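Local structure of aspartate-semialdehyde dehydrogenase 2 (Vibrio cholerae, 2R00) at residues Glu32-Lys44 with Val53-Val66. The protein catalyses the NADPH-dependent reductive dephosphorylation of L-aspartyl-4-phosphate to L-aspartate-semialdehyde, an early step toward lysine, methionine and threonine. Residues are numbered along the deposited sequence; the frame is centred on the assembly and turned at random.
Sequences ELFLLASERSEGK and VRVQNVEEFDWSQV
Leu36 lays its methyl CD2 over one face of the Phe61 ring, a CH-pi contact 3.6 Å from CD2 to the ring centroid, while its other methyl, CD1, meets Trp63 CH2. Phe61 CD2 in turn sits above the centre of one face of the Trp63 indole. At the edge of the Phe61 ring lie Phe34 CD2, Trp63 CD2 and Gln56 NE2; the two phenyl planes are inclined at 59° and meet obliquely. The Gln56 amide serves both phenyl edges, for its OE1 lies in the plane of the Phe34 ring, at its edge, and Val66 CG1 presses on Phe34 CD1. Phe34 reaches these partners with CG beside its backbone N (chi1 -58°), anti to the carbonyl carbon.

The backbones are paired in parallel where Leu35 O accepts from Gln56 N at 2.9 Å, Gln56 O from Ala37 N, and Ala37 O from Val58 N at 2.9 Å. Toward Val53 the strands splay, and water 1 bridges Leu35 N, Arg54 O and Gln56 OE1. On the face of Leu35 and Val55, Val53 CG1 packs 3.7 Å from Leu35 CG. Val55 CG1 also touches Ala37 CB, although that CB points away from strand 53-57 overall.

Beyond strand 30-37 the chain turns back along the other side of 53-57: Val55 O receives Gly43 N at 2.8 Å, and Val55 N donates to Lys44 O at 2.9 Å. Water 3 links Glu42 OE2 to Asn57 ND2, and Asn57 OD1 closes an Asx turn by accepting from Glu59 N.

Ser41, hydrogen-bonded to Thr12, belongs with Arg40 to the predicted NADP(+) site, in the loop that follows the second strand of this Rossmann-type domain. Strand 30-37 lies between strands 4-9 and 51-57, with 45-48 outermost; Val58 and Trp63 pack against Trp81 of helix 75-87.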
# COMPACT_ATOMS: atom_id res chain seq x y z
N GLU A 32 -10.66 22.99 36.50
CA GLU A 32 -11.33 23.86 35.54
C GLU A 32 -10.83 23.64 34.11
O GLU A 32 -9.62 23.54 33.87
CB GLU A 32 -11.16 25.31 35.94
CG GLU A 32 -12.25 26.24 35.43
CD GLU A 32 -12.28 27.55 36.20
OE1 GLU A 32 -11.70 27.62 37.32
OE2 GLU A 32 -12.88 28.52 35.68
N LEU A 33 -11.77 23.56 33.17
CA LEU A 33 -11.43 23.44 31.76
C LEU A 33 -11.70 24.77 31.07
O LEU A 33 -12.76 25.36 31.26
CB LEU A 33 -12.25 22.33 31.09
CG LEU A 33 -12.01 22.08 29.59
CD1 LEU A 33 -10.61 21.52 29.34
CD2 LEU A 33 -13.06 21.16 29.01
N PHE A 34 -10.72 25.23 30.28
CA PHE A 34 -10.88 26.45 29.48
C PHE A 34 -10.81 26.11 27.99
O PHE A 34 -9.96 25.31 27.56
CB PHE A 34 -9.82 27.50 29.84
CG PHE A 34 -9.84 27.91 31.29
CD1 PHE A 34 -9.12 27.20 32.24
CD2 PHE A 34 -10.58 29.01 31.70
CE1 PHE A 34 -9.13 27.57 33.59
CE2 PHE A 34 -10.60 29.39 33.04
CZ PHE A 34 -9.87 28.67 33.99
N LEU A 35 -11.71 26.70 27.22
CA LEU A 35 -11.74 26.47 25.79
C LEU A 35 -11.42 27.76 25.07
O LEU A 35 -12.08 28.79 25.28
CB LEU A 35 -13.10 25.90 25.36
CG LEU A 35 -13.53 24.60 26.04
CD1 LEU A 35 -14.95 24.20 25.62
CD2 LEU A 35 -12.54 23.47 25.79
N LEU A 36 -10.38 27.72 24.23
CA LEU A 36 -9.88 28.91 23.56
C LEU A 36 -9.97 28.76 22.05
O LEU A 36 -9.81 27.67 21.50
CB LEU A 36 -8.42 29.19 23.97
CG LEU A 36 -8.14 29.18 25.47
CD1 LEU A 36 -6.66 29.07 25.78
CD2 LEU A 36 -8.76 30.41 26.12
N ALA A 37 -10.27 29.88 21.38
CA ALA A 37 -10.28 29.96 19.93
C ALA A 37 -10.12 31.42 19.51
O ALA A 37 -9.78 32.27 20.34
CB ALA A 37 -11.57 29.37 19.37
N SER A 38 -10.35 31.71 18.23
CA SER A 38 -10.34 33.08 17.75
C SER A 38 -11.63 33.79 18.19
O SER A 38 -12.53 33.16 18.77
CB SER A 38 -10.20 33.13 16.22
OG SER A 38 -11.46 32.98 15.58
N GLU A 39 -11.72 35.08 17.90
CA GLU A 39 -12.86 35.89 18.29
C GLU A 39 -14.17 35.43 17.65
O GLU A 39 -15.24 35.61 18.23
CB GLU A 39 -12.61 37.36 17.96
CG GLU A 39 -13.41 38.34 18.82
CD GLU A 39 -13.08 39.80 18.53
OE1 GLU A 39 -12.01 40.07 17.92
OE2 GLU A 39 -13.88 40.67 18.93
N ARG A 40 -14.08 34.83 16.46
CA ARG A 40 -15.26 34.39 15.71
C ARG A 40 -16.00 33.22 16.35
O ARG A 40 -17.20 33.03 16.11
CB ARG A 40 -14.88 34.04 14.28
N SER A 41 -15.28 32.42 17.15
CA SER A 41 -15.83 31.24 17.82
C SER A 41 -16.26 31.52 19.25
O SER A 41 -16.92 30.69 19.89
CB SER A 41 -14.80 30.12 17.83
OG SER A 41 -14.61 29.58 16.54
N GLU A 42 -15.89 32.70 19.75
CA GLU A 42 -16.14 33.09 21.14
C GLU A 42 -17.62 33.03 21.52
O GLU A 42 -18.48 33.52 20.78
CB GLU A 42 -15.58 34.49 21.40
CG GLU A 42 -15.70 34.93 22.85
CD GLU A 42 -14.98 36.22 23.16
OE1 GLU A 42 -14.43 36.32 24.29
OE2 GLU A 42 -14.95 37.12 22.28
N GLY A 43 -17.90 32.43 22.67
CA GLY A 43 -19.26 32.34 23.18
C GLY A 43 -19.96 31.01 22.91
O GLY A 43 -21.02 30.75 23.47
N LYS A 44 -19.38 30.18 22.05
CA LYS A 44 -19.94 28.85 21.82
C LYS A 44 -19.82 27.99 23.09
O LYS A 44 -18.87 28.14 23.86
CB LYS A 44 -19.27 28.14 20.64
CG LYS A 44 -20.15 27.03 20.07
CD LYS A 44 -19.40 26.08 19.15
CE LYS A 44 -20.32 24.94 18.69
NZ LYS A 44 -21.13 24.33 19.81
N VAL A 53 -19.05 24.73 29.48
CA VAL A 53 -17.82 25.48 29.24
C VAL A 53 -18.00 26.41 28.04
O VAL A 53 -18.47 25.98 26.99
CB VAL A 53 -16.59 24.55 29.04
CG1 VAL A 53 -15.30 25.36 29.17
CG2 VAL A 53 -16.58 23.41 30.05
N ARG A 54 -17.63 27.68 28.21
CA ARG A 54 -17.79 28.68 27.15
C ARG A 54 -16.46 29.02 26.48
O ARG A 54 -15.49 29.40 27.15
CB ARG A 54 -18.44 29.95 27.70
CG ARG A 54 -18.77 30.99 26.62
CD ARG A 54 -19.52 32.21 27.18
NE ARG A 54 -20.57 31.85 28.13
CZ ARG A 54 -21.83 31.54 27.82
NH1 ARG A 54 -22.25 31.55 26.55
NH2 ARG A 54 -22.68 31.22 28.79
N VAL A 55 -16.43 28.92 25.15
CA VAL A 55 -15.25 29.29 24.36
C VAL A 55 -14.97 30.79 24.53
O VAL A 55 -15.88 31.62 24.46
CB VAL A 55 -15.42 28.94 22.86
CG1 VAL A 55 -14.18 29.33 22.04
CG2 VAL A 55 -15.72 27.44 22.69
N GLN A 56 -13.71 31.13 24.80
CA GLN A 56 -13.30 32.53 24.88
C GLN A 56 -12.19 32.85 23.88
O GLN A 56 -11.56 31.94 23.31
CB GLN A 56 -12.90 32.93 26.31
CG GLN A 56 -11.87 32.04 26.97
CD GLN A 56 -11.69 32.33 28.44
OE1 GLN A 56 -12.05 31.51 29.29
NE2 GLN A 56 -11.13 33.51 28.76
N ASN A 57 -11.95 34.13 23.67
CA ASN A 57 -10.93 34.60 22.75
C ASN A 57 -9.55 34.41 23.37
O ASN A 57 -9.29 34.85 24.49
CB ASN A 57 -11.20 36.07 22.40
CG ASN A 57 -10.29 36.60 21.32
OD1 ASN A 57 -9.31 35.97 20.92
ND2 ASN A 57 -10.61 37.80 20.83
N VAL A 58 -8.67 33.73 22.64
CA VAL A 58 -7.29 33.51 23.08
C VAL A 58 -6.54 34.83 23.36
O VAL A 58 -5.72 34.89 24.27
CB VAL A 58 -6.50 32.59 22.08
CG1 VAL A 58 -6.34 33.25 20.70
CG2 VAL A 58 -5.16 32.18 22.66
N GLU A 59 -6.87 35.87 22.60
CA GLU A 59 -6.24 37.19 22.71
C GLU A 59 -6.46 37.84 24.08
O GLU A 59 -5.65 38.67 24.51
CB GLU A 59 -6.77 38.13 21.62
CG GLU A 59 -6.48 37.69 20.18
CD GLU A 59 -5.07 38.04 19.71
OE1 GLU A 59 -4.31 38.68 20.47
OE2 GLU A 59 -4.71 37.66 18.57
N GLU A 60 -7.56 37.48 24.74
CA GLU A 60 -7.89 38.03 26.06
C GLU A 60 -7.56 37.08 27.23
O GLU A 60 -7.68 37.47 28.40
CB GLU A 60 -9.38 38.43 26.11
CG GLU A 60 -9.83 39.40 25.01
CD GLU A 60 -11.33 39.72 25.06
OE1 GLU A 60 -12.14 38.82 25.39
OE2 GLU A 60 -11.71 40.88 24.75
N PHE A 61 -7.11 35.87 26.93
CA PHE A 61 -6.93 34.84 27.95
C PHE A 61 -5.73 35.06 28.86
O PHE A 61 -4.64 35.40 28.40
CB PHE A 61 -6.86 33.45 27.29
CG PHE A 61 -6.95 32.31 28.27
CD1 PHE A 61 -8.11 32.09 29.01
CD2 PHE A 61 -5.87 31.44 28.44
CE1 PHE A 61 -8.19 31.03 29.92
CE2 PHE A 61 -5.94 30.37 29.33
CZ PHE A 61 -7.11 30.17 30.08
N ASP A 62 -5.95 34.88 30.16
CA ASP A 62 -4.90 34.88 31.18
C ASP A 62 -4.42 33.44 31.37
O ASP A 62 -5.15 32.60 31.90
CB ASP A 62 -5.44 35.47 32.50
CG ASP A 62 -4.47 35.33 33.67
OD1 ASP A 62 -3.26 35.11 33.43
OD2 ASP A 62 -4.92 35.43 34.84
N TRP A 63 -3.19 33.17 30.94
CA TRP A 63 -2.64 31.81 30.93
C TRP A 63 -2.24 31.32 32.33
O TRP A 63 -2.05 30.12 32.53
CB TRP A 63 -1.45 31.70 29.96
CG TRP A 63 -1.82 31.88 28.50
CD1 TRP A 63 -1.76 33.04 27.78
CD2 TRP A 63 -2.30 30.87 27.60
NE1 TRP A 63 -2.17 32.82 26.48
CE2 TRP A 63 -2.51 31.50 26.34
CE3 TRP A 63 -2.57 29.50 27.72
CZ2 TRP A 63 -2.97 30.79 25.22
CZ3 TRP A 63 -3.04 28.80 26.60
CH2 TRP A 63 -3.23 29.45 25.37
N SER A 64 -2.12 32.25 33.28
CA SER A 64 -1.82 31.93 34.68
C SER A 64 -2.87 31.04 35.32
O SER A 64 -2.63 30.41 36.36
CB SER A 64 -1.67 33.21 35.51
OG SER A 64 -0.45 33.86 35.18
N GLN A 65 -4.04 30.99 34.70
CA GLN A 65 -5.15 30.15 35.17
C GLN A 65 -4.93 28.65 35.01
O GLN A 65 -5.58 27.86 35.69
CB GLN A 65 -6.44 30.54 34.44
CG GLN A 65 -6.92 31.95 34.74
CD GLN A 65 -8.12 32.34 33.92
OE1 GLN A 65 -8.00 32.63 32.73
NE2 GLN A 65 -9.28 32.35 34.55
N VAL A 66 -4.01 28.24 34.13
CA VAL A 66 -3.91 26.81 33.77
C VAL A 66 -2.55 26.18 34.03
O VAL A 66 -1.52 26.87 34.01
CB VAL A 66 -4.37 26.53 32.30
CG1 VAL A 66 -5.86 26.76 32.15
CG2 VAL A 66 -3.62 27.37 31.31
O HOH W 1 -13.37 28.66 28.61
O HOH W 2 -8.56 35.97 18.21
O HOH W 3 -12.92 39.16 22.46